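Galactokinase (Bifidobacterium longum subsp. infantis ATCC 15697 = JCM 1222 = DSM 20088, PDB 6TEQ) probably phosphorylates galactose with ATP as a galactokinase of the GHMP kinase family, and here holds 2-deoxy-2-fluoro-galactose in its sugar pocket. Local coordinates at residues N357-A362 / I373-D378; E231-D236 / E384-I389; V344-I349 / D391-E396; V4-P9 / P401-A406. All blocks are in the same frame, centred on the assembly; numbering follows the deposited sequence.

Contact 1: residues N357-A362 / I373-D378; sequences NGAYGA and IIALVD
Ala362 and Ala375 sit side by side, their methyls on the same face of the sheet, where strand 361-365 runs antiparallel to strand 372-378, and this end of the hairpin is tightly packed. They form a non-hydrogen-bonded pair with CA atoms only 4.0 Å apart, and Ala359 adds its methyl to the same small cluster by meeting Ala375 CB and Val377 CG1. Methyl-sized side chains suit strands drawn so close, and the CA of Ala362 also makes a CA-H...O contact with Ile374 O at 3.1 Å. Next along, Gly361 pairs with Leu376: Leu376 N donates to Gly361 O at 3.0 Å, and Tyr360 N returns a bond to Leu376 O at 2.9 Å.

Toward the start of 357-362 the ladder gives way to side-chain and water links on the partly exposed, solvent side. Gly358, whose backbone angles would press a CB against the carbonyl O of Asn357, is linked to the strand by a water that donates to Gly358 O and accepts from Asp378 N. Tyr360 spans this looser side. Its CG stands anti to the carbonyl carbon (chi1 -70°), and the ring has Leu376 O and Asp378 OD1 in plane at its edge. The hydroxyl OH donates to the syn lone pair of Asp378 OD1 at 2.6 Å, with ring and carboxylate planes 84° apart. A phenylalanine in its place would probably leave Asp378 OD1 without its phenol donor. Ile322 and Lys323 of helix 322-338 also touch the tyrosine. The chemistry thus divides along the hairpin: backbone bonds and methyls join the buried end, while a short phenol-carboxylate bond and a bridging water tie the partly exposed one.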
loop_
_atom_site.group_PDB
_atom_site.type_symbol
_atom_site.label_atom_id
_atom_site.label_comp_id
_atom_site.label_asym_id
_atom_site.label_seq_id
_atom_site.Cartn_x
_atom_site.Cartn_y
_atom_site.Cartn_z
ATOM N N ASN A 357 22.668 -0.371 -13.847
ATOM C CA ASN A 357 23.641 0.104 -12.849
ATOM C C ASN A 357 23.730 -0.886 -11.694
ATOM O O ASN A 357 24.051 -0.473 -10.603
ATOM C CB ASN A 357 23.335 1.535 -12.466
ATOM C CG ASN A 357 23.702 2.459 -13.628
ATOM O OD1 ASN A 357 24.889 2.667 -13.908
ATOM N ND2 ASN A 357 22.716 2.943 -14.366
ATOM N N GLY A 358 23.411 -2.163 -11.958
ATOM C CA GLY A 358 23.805 -3.242 -11.040
ATOM C C GLY A 358 22.693 -3.725 -10.140
ATOM O O GLY A 358 22.992 -4.577 -9.304
ATOM N N ALA A 359 21.481 -3.179 -10.223
ATOM C CA ALA A 359 20.379 -3.775 -9.430
ATOM C C ALA A 359 20.226 -5.268 -9.748
ATOM O O ALA A 359 20.236 -5.619 -10.885
ATOM C CB ALA A 359 19.087 -3.057 -9.620
ATOM N N TYR A 360 19.985 -6.079 -8.738
ATOM C CA TYR A 360 19.562 -7.485 -8.922
ATOM C C TYR A 360 18.242 -7.490 -9.667
ATOM O O TYR A 360 17.997 -8.302 -10.516
ATOM C CB TYR A 360 19.433 -8.179 -7.580
ATOM C CG TYR A 360 20.737 -8.411 -6.906
ATOM C CD1 TYR A 360 21.519 -9.504 -7.239
ATOM C CD2 TYR A 360 21.189 -7.529 -5.964
ATOM C CE1 TYR A 360 22.717 -9.722 -6.582
ATOM C CE2 TYR A 360 22.405 -7.684 -5.390
ATOM C CZ TYR A 360 23.174 -8.800 -5.667
ATOM O OH TYR A 360 24.361 -8.941 -5.006
ATOM N N GLY A 361 17.397 -6.506 -9.333
ATOM C CA GLY A 361 16.179 -6.288 -10.079
ATOM C C GLY A 361 15.486 -5.029 -9.615
ATOM O O GLY A 361 15.850 -4.503 -8.553
ATOM N N ALA A 362 14.545 -4.580 -10.402
ATOM C CA ALA A 362 13.848 -3.316 -10.130
ATOM C C ALA A 362 12.458 -3.350 -10.762
ATOM O O ALA A 362 12.262 -3.949 -11.846
ATOM C CB ALA A 362 14.678 -2.164 -10.693
ATOM N N ILE A 373 9.347 3.294 -7.780
ATOM C CA ILE A 373 10.036 2.043 -8.090
ATOM C C ILE A 373 10.774 1.582 -6.859
ATOM O O ILE A 373 11.142 2.354 -5.973
ATOM C CB ILE A 373 10.953 2.144 -9.339
ATOM C CG1 ILE A 373 12.246 2.927 -9.103
ATOM C CG2 ILE A 373 10.216 2.640 -10.535
ATOM C CD1 ILE A 373 13.349 2.362 -9.875
ATOM N N ILE A 374 11.090 0.303 -6.878
ATOM C CA ILE A 374 11.966 -0.340 -5.901
ATOM C C ILE A 374 13.009 -1.139 -6.663
ATOM O O ILE A 374 12.800 -1.578 -7.780
ATOM C CB ILE A 374 11.172 -1.198 -4.923
ATOM C CG1 ILE A 374 10.634 -2.449 -5.591
ATOM C CG2 ILE A 374 10.095 -0.351 -4.245
ATOM C CD1 ILE A 374 9.828 -3.360 -4.700
ATOM N N ALA A 375 14.133 -1.315 -6.006
ATOM C CA ALA A 375 15.234 -2.109 -6.539
ATOM C C ALA A 375 15.969 -2.804 -5.413
ATOM O O ALA A 375 16.304 -2.171 -4.366
ATOM C CB ALA A 375 16.166 -1.203 -7.338
ATOM N N LEU A 376 16.280 -4.060 -5.644
ATOM C CA LEU A 376 17.183 -4.834 -4.788
ATOM C C LEU A 376 18.560 -4.484 -5.313
ATOM O O LEU A 376 18.852 -4.805 -6.441
ATOM C CB LEU A 376 16.889 -6.322 -4.877
ATOM C CG LEU A 376 15.679 -6.791 -4.119
ATOM C CD1 LEU A 376 15.385 -8.259 -4.533
ATOM C CD2 LEU A 376 15.862 -6.694 -2.608
ATOM N N VAL A 377 19.385 -3.919 -4.436
ATOM C CA VAL A 377 20.734 -3.492 -4.786
ATOM C C VAL A 377 21.689 -3.940 -3.689
ATOM O O VAL A 377 21.258 -4.237 -2.582
ATOM C CB VAL A 377 20.799 -1.975 -4.998
ATOM C CG1 VAL A 377 19.754 -1.508 -5.962
ATOM C CG2 VAL A 377 20.697 -1.229 -3.698
ATOM N N ASP A 378 22.978 -3.932 -3.998
ATOM C CA ASP A 378 23.946 -4.201 -2.915
ATOM C C ASP A 378 23.947 -3.068 -1.900
ATOM O O ASP A 378 23.797 -1.871 -2.263
ATOM C CB ASP A 378 25.349 -4.433 -3.429
ATOM C CG ASP A 378 25.483 -5.756 -4.189
ATOM O OD1 ASP A 378 24.883 -6.781 -3.740
ATOM O OD2 ASP A 378 26.070 -5.736 -5.242
HETATM O O HOH W 1 23.542 -3.237 -6.707
#

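Contact 2: residues E231-D236 / E384-I389; sequences ELLVVD and EIAQKI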
loop_
_atom_site.group_PDB
_atom_site.type_symbol
_atom_site.label_atom_id
_atom_site.label_comp_id
_atom_site.label_asym_id
_atom_site.label_seq_id
_atom_site.Cartn_x
_atom_site.Cartn_y
_atom_site.Cartn_z
ATOM N N GLU A 231 20.283 -3.683 0.089
ATOM C CA GLU A 231 19.597 -2.407 0.373
ATOM C C GLU A 231 18.410 -2.362 -0.589
ATOM O O GLU A 231 18.589 -2.663 -1.789
ATOM C CB GLU A 231 20.620 -1.260 0.257
ATOM C CG GLU A 231 20.040 0.121 -0.036
ATOM C CD GLU A 231 21.086 1.225 -0.129
ATOM O OE1 GLU A 231 22.302 0.914 -0.335
ATOM O OE2 GLU A 231 20.689 2.396 -0.030
ATOM N N LEU A 232 17.229 -2.036 -0.077
ATOM C CA LEU A 232 16.051 -1.903 -0.946
ATOM C C LEU A 232 15.954 -0.423 -1.265
ATOM O O LEU A 232 15.575 0.350 -0.386
ATOM C CB LEU A 232 14.793 -2.404 -0.261
ATOM C CG LEU A 232 13.570 -2.351 -1.148
ATOM C CD1 LEU A 232 13.634 -3.370 -2.244
ATOM C CD2 LEU A 232 12.341 -2.548 -0.278
ATOM N N LEU A 233 16.331 -0.065 -2.483
ATOM C CA LEU A 233 16.229 1.327 -2.949
ATOM C C LEU A 233 14.754 1.566 -3.257
ATOM O O LEU A 233 14.167 0.784 -3.985
ATOM C CB LEU A 233 17.108 1.546 -4.186
ATOM C CG LEU A 233 16.965 2.938 -4.828
ATOM C CD1 LEU A 233 17.346 4.010 -3.842
ATOM C CD2 LEU A 233 17.821 3.067 -6.064
ATOM N N VAL A 234 14.217 2.679 -2.783
ATOM C CA VAL A 234 12.850 3.104 -3.138
ATOM C C VAL A 234 12.935 4.528 -3.699
ATOM O O VAL A 234 13.542 5.359 -3.013
ATOM C CB VAL A 234 11.922 3.026 -1.927
ATOM C CG1 VAL A 234 10.537 3.596 -2.296
ATOM C CG2 VAL A 234 11.858 1.626 -1.413
ATOM N N VAL A 235 12.441 4.736 -4.928
ATOM C CA VAL A 235 12.513 6.047 -5.568
ATOM C C VAL A 235 11.112 6.432 -5.956
ATOM O O VAL A 235 10.486 5.738 -6.773
ATOM C CB VAL A 235 13.468 6.049 -6.789
ATOM C CG1 VAL A 235 13.374 7.391 -7.531
ATOM C CG2 VAL A 235 14.879 5.719 -6.365
ATOM N N ASP A 236 10.634 7.504 -5.390
ATOM C CA ASP A 236 9.384 8.152 -5.802
ATOM C C ASP A 236 9.663 8.999 -7.037
ATOM O O ASP A 236 10.461 9.950 -7.002
ATOM C CB ASP A 236 8.857 8.978 -4.643
ATOM C CG ASP A 236 7.643 9.843 -4.962
ATOM O OD1 ASP A 236 7.051 9.691 -6.039
ATOM O OD2 ASP A 236 7.328 10.653 -4.106
ATOM N N GLU A 384 23.941 6.017 -4.986
ATOM C CA GLU A 384 24.536 6.168 -6.339
ATOM C C GLU A 384 23.472 5.928 -7.387
ATOM O O GLU A 384 23.407 6.698 -8.350
ATOM C CB GLU A 384 25.593 5.094 -6.567
ATOM C CG GLU A 384 26.245 5.138 -7.941
ATOM C CD GLU A 384 27.689 4.679 -7.808
ATOM O OE1 GLU A 384 27.892 3.478 -8.010
ATOM O OE2 GLU A 384 28.576 5.502 -7.358
ATOM N N ILE A 385 22.654 4.881 -7.209
ATOM C CA ILE A 385 21.644 4.531 -8.236
ATOM C C ILE A 385 20.539 5.588 -8.234
ATOM O O ILE A 385 20.101 5.993 -9.314
ATOM C CB ILE A 385 21.127 3.113 -8.024
ATOM C CG1 ILE A 385 22.241 2.089 -8.295
ATOM C CG2 ILE A 385 19.900 2.848 -8.917
ATOM C CD1 ILE A 385 21.910 0.687 -7.847
ATOM N N ALA A 386 20.110 6.047 -7.079
ATOM C CA ALA A 386 19.121 7.154 -6.982
ATOM C C ALA A 386 19.638 8.385 -7.711
ATOM O O ALA A 386 18.908 9.004 -8.458
ATOM C CB ALA A 386 18.818 7.436 -5.546
ATOM N N GLN A 387 20.916 8.711 -7.567
ATOM C CA GLN A 387 21.448 9.909 -8.234
ATOM C C GLN A 387 21.544 9.694 -9.751
ATOM O O GLN A 387 21.265 10.637 -10.504
ATOM C CB GLN A 387 22.801 10.247 -7.621
ATOM C CG GLN A 387 23.345 11.576 -8.157
ATOM C CD GLN A 387 22.413 12.704 -7.791
ATOM O OE1 GLN A 387 22.236 13.019 -6.584
ATOM N NE2 GLN A 387 21.784 13.292 -8.814
ATOM N N LYS A 388 21.901 8.466 -10.181
ATOM C CA LYS A 388 21.843 8.137 -11.625
ATOM C C LYS A 388 20.418 8.325 -12.152
ATOM O O LYS A 388 20.250 8.836 -13.276
ATOM C CB LYS A 388 22.394 6.739 -11.851
ATOM C CG LYS A 388 23.910 6.703 -11.771
ATOM C CD LYS A 388 24.473 5.338 -11.962
ATOM C CE LYS A 388 25.981 5.373 -12.061
ATOM N NZ LYS A 388 26.550 4.015 -11.968
ATOM N N ILE A 389 19.389 7.884 -11.406
ATOM C CA ILE A 389 18.008 8.091 -11.886
ATOM C C ILE A 389 17.719 9.599 -11.945
ATOM O O ILE A 389 17.174 10.016 -12.973
ATOM C CB ILE A 389 17.038 7.352 -10.972
ATOM C CG1 ILE A 389 17.245 5.844 -11.075
ATOM C CG2 ILE A 389 15.629 7.770 -11.243
ATOM C CD1 ILE A 389 16.622 5.069 -9.945
#
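Leu233 and Ile385 make the closest approach between segments 231-236 and 384-389, Leu233 CD2 lying 3.5 Å from Ile385 CG2 as the two side chains cross obliquely. The other branch of the leucine, CD1, reaches Ala386 CB at 4.1 Å, so its fork straddles two successive residues of the helix. Leu233 CG stands anti to its backbone N (chi1 174°), and from there both methyls meet the helix. Two residues on, Val235 points the same way: its CG2 meets Ile389 CD1 at 4.0 Å, the two side chains running past one another in opposed senses, and brushes Ala386 CB more distantly. Alanine suits the middle of this helical face, its single methyl meeting two branched residues of the strand.

What sets these groups in place lies one shell out. The strand is held by backbone hydrogen bonds to Ala375 and Ile373 on one edge and to Leu404 and Arg402 on the other. On the helix, Ile389 N bonds to Ile385 O, which keeps the two isoleucines one turn apart; Ala354 of helix 345-356 touches Ile385, while Ala350 and Val353 touch Ile389.

The axes of the two short segments run 25° apart at a closest approach of 9.4 Å. Alternate strand residues meeting one apolar stripe of a nearly aligned helix is the packing of an alpha/beta layer, here joining the mid-chain strand 230-236 to a helix of the GHMP kinase C-terminal family region.

Contact 3: residues V344-I349 / D391-E396; sequences VPELDI and DRFEKE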
loop_
_atom_site.group_PDB
_atom_site.type_symbol
_atom_site.label_atom_id
_atom_site.label_comp_id
_atom_site.label_asym_id
_atom_site.label_seq_id
_atom_site.Cartn_x
_atom_site.Cartn_y
_atom_site.Cartn_z
ATOM N N VAL A 344 4.436 4.060 -16.741
ATOM C CA VAL A 344 4.597 5.369 -17.414
ATOM C C VAL A 344 6.079 5.507 -17.631
ATOM O O VAL A 344 6.879 4.811 -16.978
ATOM C CB VAL A 344 3.998 6.529 -16.600
ATOM C CG1 VAL A 344 2.506 6.350 -16.408
ATOM C CG2 VAL A 344 4.697 6.717 -15.260
ATOM N N PRO A 345 6.501 6.448 -18.500
ATOM C CA PRO A 345 7.927 6.526 -18.823
ATOM C C PRO A 345 8.812 6.717 -17.599
ATOM O O PRO A 345 9.898 6.167 -17.608
ATOM C CB PRO A 345 7.993 7.730 -19.772
ATOM C CG PRO A 345 6.666 7.597 -20.488
ATOM C CD PRO A 345 5.659 7.245 -19.408
ATOM N N GLU A 346 8.390 7.539 -16.630
ATOM C CA GLU A 346 9.247 7.804 -15.462
ATOM C C GLU A 346 9.526 6.468 -14.746
ATOM O O GLU A 346 10.637 6.267 -14.242
ATOM C CB GLU A 346 8.611 8.842 -14.550
ATOM C CG GLU A 346 8.483 10.215 -15.189
ATOM C CD GLU A 346 7.172 10.506 -15.899
ATOM O OE1 GLU A 346 6.490 9.569 -16.382
ATOM O OE2 GLU A 346 6.844 11.718 -16.001
ATOM N N LEU A 347 8.499 5.637 -14.558
ATOM C CA LEU A 347 8.725 4.360 -13.872
ATOM C C LEU A 347 9.681 3.520 -14.733
ATOM O O LEU A 347 10.603 2.882 -14.188
ATOM C CB LEU A 347 7.429 3.599 -13.666
ATOM C CG LEU A 347 6.407 4.219 -12.721
ATOM C CD1 LEU A 347 5.112 3.447 -12.803
ATOM C CD2 LEU A 347 6.959 4.250 -11.288
ATOM N N ASP A 348 9.393 3.425 -16.044
ATOM C CA ASP A 348 10.150 2.472 -16.896
ATOM C C ASP A 348 11.610 2.912 -17.006
ATOM O O ASP A 348 12.511 2.080 -16.988
ATOM C CB ASP A 348 9.501 2.313 -18.258
ATOM C CG ASP A 348 8.158 1.640 -18.128
ATOM O OD1 ASP A 348 7.933 0.994 -17.090
ATOM O OD2 ASP A 348 7.395 1.793 -19.061
ATOM N N ILE A 349 11.832 4.209 -17.110
ATOM C CA ILE A 349 13.223 4.743 -17.229
ATOM C C ILE A 349 13.970 4.606 -15.887
ATOM O O ILE A 349 15.115 4.130 -15.888
ATOM C CB ILE A 349 13.188 6.176 -17.767
ATOM C CG1 ILE A 349 12.746 6.195 -19.222
ATOM C CG2 ILE A 349 14.567 6.846 -17.560
ATOM C CD1 ILE A 349 12.359 7.552 -19.764
ATOM N N ASP A 391 19.827 12.116 -12.405
ATOM C CA ASP A 391 20.567 12.765 -13.526
ATOM C C ASP A 391 19.819 12.435 -14.805
ATOM O O ASP A 391 19.566 13.318 -15.622
ATOM C CB ASP A 391 22.013 12.309 -13.596
ATOM C CG ASP A 391 22.952 12.920 -12.596
ATOM O OD1 ASP A 391 22.454 13.451 -11.619
ATOM O OD2 ASP A 391 24.208 13.009 -12.930
ATOM N N ARG A 392 19.379 11.172 -14.933
ATOM C CA ARG A 392 18.674 10.779 -16.158
ATOM C C ARG A 392 17.320 11.513 -16.280
ATOM O O ARG A 392 16.928 11.905 -17.387
ATOM C CB ARG A 392 18.452 9.277 -16.138
ATOM C CG ARG A 392 17.592 8.791 -17.278
ATOM C CD ARG A 392 18.196 9.007 -18.677
ATOM N NE ARG A 392 17.350 8.307 -19.649
ATOM C CZ ARG A 392 17.363 6.991 -19.869
ATOM N NH1 ARG A 392 18.171 6.199 -19.221
ATOM N NH2 ARG A 392 16.525 6.419 -20.690
ATOM N N PHE A 393 16.596 11.642 -15.197
ATOM C CA PHE A 393 15.323 12.379 -15.177
ATOM C C PHE A 393 15.546 13.798 -15.703
ATOM O O PHE A 393 14.714 14.289 -16.493
ATOM C CB PHE A 393 14.732 12.306 -13.781
ATOM C CG PHE A 393 13.807 11.125 -13.566
ATOM C CD1 PHE A 393 14.072 9.897 -14.144
ATOM C CD2 PHE A 393 12.732 11.239 -12.724
ATOM C CE1 PHE A 393 13.217 8.818 -13.924
ATOM C CE2 PHE A 393 11.882 10.167 -12.516
ATOM C CZ PHE A 393 12.151 8.962 -13.097
ATOM N N GLU A 394 16.560 14.486 -15.205
ATOM C CA GLU A 394 16.854 15.853 -15.654
ATOM C C GLU A 394 17.136 15.852 -17.160
ATOM O O GLU A 394 16.597 16.695 -17.866
ATOM C CB GLU A 394 17.989 16.439 -14.833
ATOM C CG GLU A 394 18.273 17.866 -15.255
ATOM C CD GLU A 394 17.202 18.900 -14.958
ATOM O OE1 GLU A 394 16.194 18.547 -14.296
ATOM O OE2 GLU A 394 17.412 20.056 -15.391
ATOM N N LYS A 395 17.929 14.910 -17.671
ATOM C CA LYS A 395 18.172 14.814 -19.129
ATOM C C LYS A 395 16.847 14.638 -19.870
ATOM O O LYS A 395 16.742 15.171 -20.941
ATOM C CB LYS A 395 18.974 13.596 -19.508
ATOM C CG LYS A 395 20.453 13.794 -19.582
ATOM C CD LYS A 395 21.127 12.512 -19.963
ATOM C CE LYS A 395 21.593 12.476 -21.387
ATOM N NZ LYS A 395 22.430 11.263 -21.552
ATOM N N GLU A 396 15.903 13.879 -19.294
ATOM C CA GLU A 396 14.594 13.553 -19.930
ATOM C C GLU A 396 13.609 14.724 -19.830
ATOM O O GLU A 396 12.545 14.651 -20.405
ATOM C CB GLU A 396 13.955 12.325 -19.260
ATOM C CG GLU A 396 14.708 11.050 -19.555
ATOM C CD GLU A 396 14.654 10.504 -20.972
ATOM O OE1 GLU A 396 13.773 10.945 -21.717
ATOM O OE2 GLU A 396 15.525 9.643 -21.337
#
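Ile349 and Arg392 cross at about a right angle between helix 345-356 and helix 382-396, whose short segments are inclined at 139° with their axes 11.1 Å apart at closest. From its CB, Arg392 sends CG anti to the backbone N (chi1 173°), and that CG meets Ile349 CG2 at 3.6 Å. The chain bends at chi2, which places CD; further out, the guanidinium has Ile349 CG2 over one face, 3.6 Å above the plane at its centre. NE donates to the anti lone pair of Glu396 OE2 at 2.8 Å, almost straight at 171° and nearly in the guanidinium plane. CZ and NH2 both lie against Ile349 CG2, and NH2 adds a weak second bond to Glu396 OE2.

Glu396 comes four residues on in the sequence, which suits it as the arginine's mate, and its carboxylate meets Ile349 CD1 tip to tip. An alanine in place of Arg392 would probably leave Glu396 OE2 without its charged mate and strip the guanidinium and CG from Ile349 CG2.

Deeper in, Phe393 presses its CZ against Glu346: Glu346 O lies near the ring plane, 3.3 Å from CZ, and Glu346 CB is 3.8 Å from that same atom. Phe398 stacks edge-to-face on Phe393. Isoleucine suits the place of Ile349, since its two branches can meet a flat cation with one methyl and a carboxylate with another. The chemistry implies that the salt bridge, made within segment 391-396, holds both polar groups against the isoleucine, so charge and apolar surface pack together.

Contact 4: residues V4-P9 / P401-A406; sequences VEFIEP and PRALPA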
loop_
_atom_site.group_PDB
_atom_site.type_symbol
_atom_site.label_atom_id
_atom_site.label_comp_id
_atom_site.label_asym_id
_atom_site.label_seq_id
_atom_site.Cartn_x
_atom_site.Cartn_y
_atom_site.Cartn_z
ATOM N N VAL A 4 20.064 14.318 -5.280
ATOM C CA VAL A 4 18.745 13.669 -5.078
ATOM C C VAL A 4 18.464 13.649 -3.570
ATOM O O VAL A 4 19.385 13.388 -2.749
ATOM C CB VAL A 4 18.690 12.258 -5.706
ATOM C CG1 VAL A 4 19.639 11.273 -5.057
ATOM C CG2 VAL A 4 17.254 11.757 -5.718
ATOM N N GLU A 5 17.258 14.004 -3.204
ATOM C CA GLU A 5 16.768 14.019 -1.807
ATOM C C GLU A 5 16.367 12.614 -1.360
ATOM O O GLU A 5 15.563 11.991 -2.073
ATOM C CB GLU A 5 15.578 14.961 -1.648
ATOM C CG GLU A 5 15.034 15.117 -0.251
ATOM C CD GLU A 5 13.790 15.998 -0.125
ATOM O OE1 GLU A 5 13.531 16.450 1.009
ATOM O OE2 GLU A 5 13.063 16.198 -1.162
ATOM N N PHE A 6 16.761 12.241 -0.138
ATOM C CA PHE A 6 16.221 11.076 0.605
ATOM C C PHE A 6 15.301 11.641 1.691
ATOM O O PHE A 6 15.685 12.547 2.451
ATOM C CB PHE A 6 17.318 10.178 1.176
ATOM C CG PHE A 6 17.888 9.195 0.180
ATOM C CD1 PHE A 6 18.620 9.647 -0.917
ATOM C CD2 PHE A 6 17.637 7.825 0.291
ATOM C CE1 PHE A 6 19.139 8.759 -1.845
ATOM C CE2 PHE A 6 18.155 6.934 -0.634
ATOM C CZ PHE A 6 18.896 7.402 -1.713
ATOM N N ILE A 7 14.060 11.150 1.692
ATOM C CA ILE A 7 12.961 11.551 2.618
ATOM C C ILE A 7 13.040 10.624 3.821
ATOM O O ILE A 7 12.670 9.452 3.669
ATOM C CB ILE A 7 11.589 11.404 1.937
ATOM C CG1 ILE A 7 11.510 12.285 0.693
ATOM C CG2 ILE A 7 10.458 11.696 2.907
ATOM C CD1 ILE A 7 11.921 13.698 0.977
ATOM N N GLU A 8 13.517 11.121 4.956
ATOM C CA GLU A 8 13.818 10.301 6.151
ATOM C C GLU A 8 12.514 10.005 6.895
ATOM O O GLU A 8 11.566 10.793 6.861
ATOM C CB GLU A 8 14.845 11.009 7.024
ATOM C CG GLU A 8 16.231 11.071 6.404
ATOM C CD GLU A 8 16.829 9.705 6.106
ATOM O OE1 GLU A 8 17.434 9.505 5.019
ATOM O OE2 GLU A 8 16.638 8.819 6.941
ATOM N N PRO A 9 12.388 8.864 7.603
ATOM C CA PRO A 9 11.177 8.669 8.381
ATOM C C PRO A 9 11.285 9.473 9.687
ATOM O O PRO A 9 12.326 9.655 10.269
ATOM C CB PRO A 9 11.180 7.174 8.726
ATOM C CG PRO A 9 12.636 6.804 8.647
ATOM C CD PRO A 9 13.243 7.681 7.566
ATOM N N PRO A 401 13.146 13.181 -9.073
ATOM C CA PRO A 401 12.627 12.162 -8.168
ATOM C C PRO A 401 13.100 12.444 -6.747
ATOM O O PRO A 401 14.022 13.270 -6.523
ATOM C CB PRO A 401 13.223 10.888 -8.768
ATOM C CG PRO A 401 14.558 11.333 -9.257
ATOM C CD PRO A 401 14.355 12.734 -9.776
ATOM N N ARG A 402 12.610 11.604 -5.827
ATOM C CA ARG A 402 13.160 11.598 -4.449
ATOM C C ARG A 402 13.211 10.150 -4.007
ATOM O O ARG A 402 12.407 9.334 -4.496
ATOM C CB ARG A 402 12.350 12.486 -3.524
ATOM C CG ARG A 402 10.922 12.044 -3.377
ATOM C CD ARG A 402 10.059 13.146 -2.731
ATOM N NE ARG A 402 8.691 12.773 -2.820
ATOM C CZ ARG A 402 7.700 13.564 -2.480
ATOM N NH1 ARG A 402 7.984 14.717 -1.879
ATOM N NH2 ARG A 402 6.459 13.159 -2.681
ATOM N N ALA A 403 14.051 9.848 -3.063
ATOM C CA ALA A 403 14.242 8.486 -2.600
ATOM C C ALA A 403 13.919 8.411 -1.124
ATOM O O ALA A 403 13.715 9.398 -0.460
ATOM C CB ALA A 403 15.660 8.045 -2.913
ATOM N N LEU A 404 13.742 7.189 -0.652
ATOM C CA LEU A 404 13.417 6.946 0.770
ATOM C C LEU A 404 14.256 5.755 1.191
ATOM O O LEU A 404 14.306 4.771 0.450
ATOM C CB LEU A 404 11.940 6.528 0.932
ATOM C CG LEU A 404 10.756 7.440 0.695
ATOM C CD1 LEU A 404 10.580 7.633 -0.772
ATOM C CD2 LEU A 404 9.507 6.737 1.276
ATOM N N PRO A 405 14.833 5.756 2.412
ATOM C CA PRO A 405 15.361 4.536 2.993
ATOM C C PRO A 405 14.206 3.568 3.214
ATOM O O PRO A 405 13.068 4.002 3.451
ATOM C CB PRO A 405 15.970 4.973 4.306
ATOM C CG PRO A 405 15.174 6.197 4.669
ATOM C CD PRO A 405 14.872 6.879 3.344
ATOM N N ALA A 406 14.528 2.295 3.151
ATOM C CA ALA A 406 13.472 1.269 3.237
ATOM C C ALA A 406 14.036 -0.004 3.837
ATOM O O ALA A 406 15.060 -0.484 3.409
ATOM C CB ALA A 406 12.798 1.053 1.910
HETATM O O HOH W 2 15.181 15.070 -5.078
HETATM O O HOH W 3 10.297 16.202 -1.231
#
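Ala403 grips the N-terminal segment through both of its backbone polar atoms: its N donates to Glu5 O at 2.8 Å with an angle of 173°, and its O accepts from Ile7 N at 2.8 Å. Both bonds are short and nearly straight, and Phe6 CA adds a CA-H...O contact to Ala403 O, so Ala403 is clasped by residues on each side of Phe6 as in a parallel bridge.

The side chains repeat that pairing. Ala403 CB lies over the centre of the Phe6 ring, 3.5 Å from its centroid and 11° off the normal, a CH-pi contact that a methyl makes easily without pushing the strands apart. The ring edge faces Pro405 N, and His383 stacks on Phe6 as well. Beyond it, Pro405 CD comes 3.4 Å from Ile7 O, while Pro405 CG touches Pro9 CD at 3.8 Å; proline, with no N-H to offer, suits a place where ring carbons make the contact.

The Arg402 side chain is extended from CG to NE. Its NE forms a salt bridge with Asp236, whereas NH1 is linked to Glu5 OE2 through a water. A second water links Glu5 N with Pro401 O. Arg402 also lies near Gly136, which binds ADP in another structure of this protein; no nucleotide is bound here.

The short, weakly bonded strand 5-6 forms one edge of the five-stranded sheet, parallel to 402-404, which in turn pairs antiparallel with 230-236 through Asp236 and Val234. Helix 382-396 lies alongside, Ala386 touching both Val4 and Phe6, and His62 of strand 54-70 bonds to Ile7 O.

Contacts 1, 2 and 4 all reach one five-stranded sheet. Contact 1 pairs its outermost strand 361-365 with 372-378, contact 4 pairs the opposite outer strand with 402-404, and contact 2 lays helix 382-396 on the strand between. That helix is shared with contact 3, where it meets helix 345-356. Contacts 1 and 2 are buried, contact 4 partly so, and contact 3 lies at the surface. Chemistry follows place: contact 2 is wholly apolar, contacts 1 and 4 combine backbone bonds with waters, and contact 3 mixes charge with carbon. Phe393 packs on Pro401, joining contact 3 to contact 4.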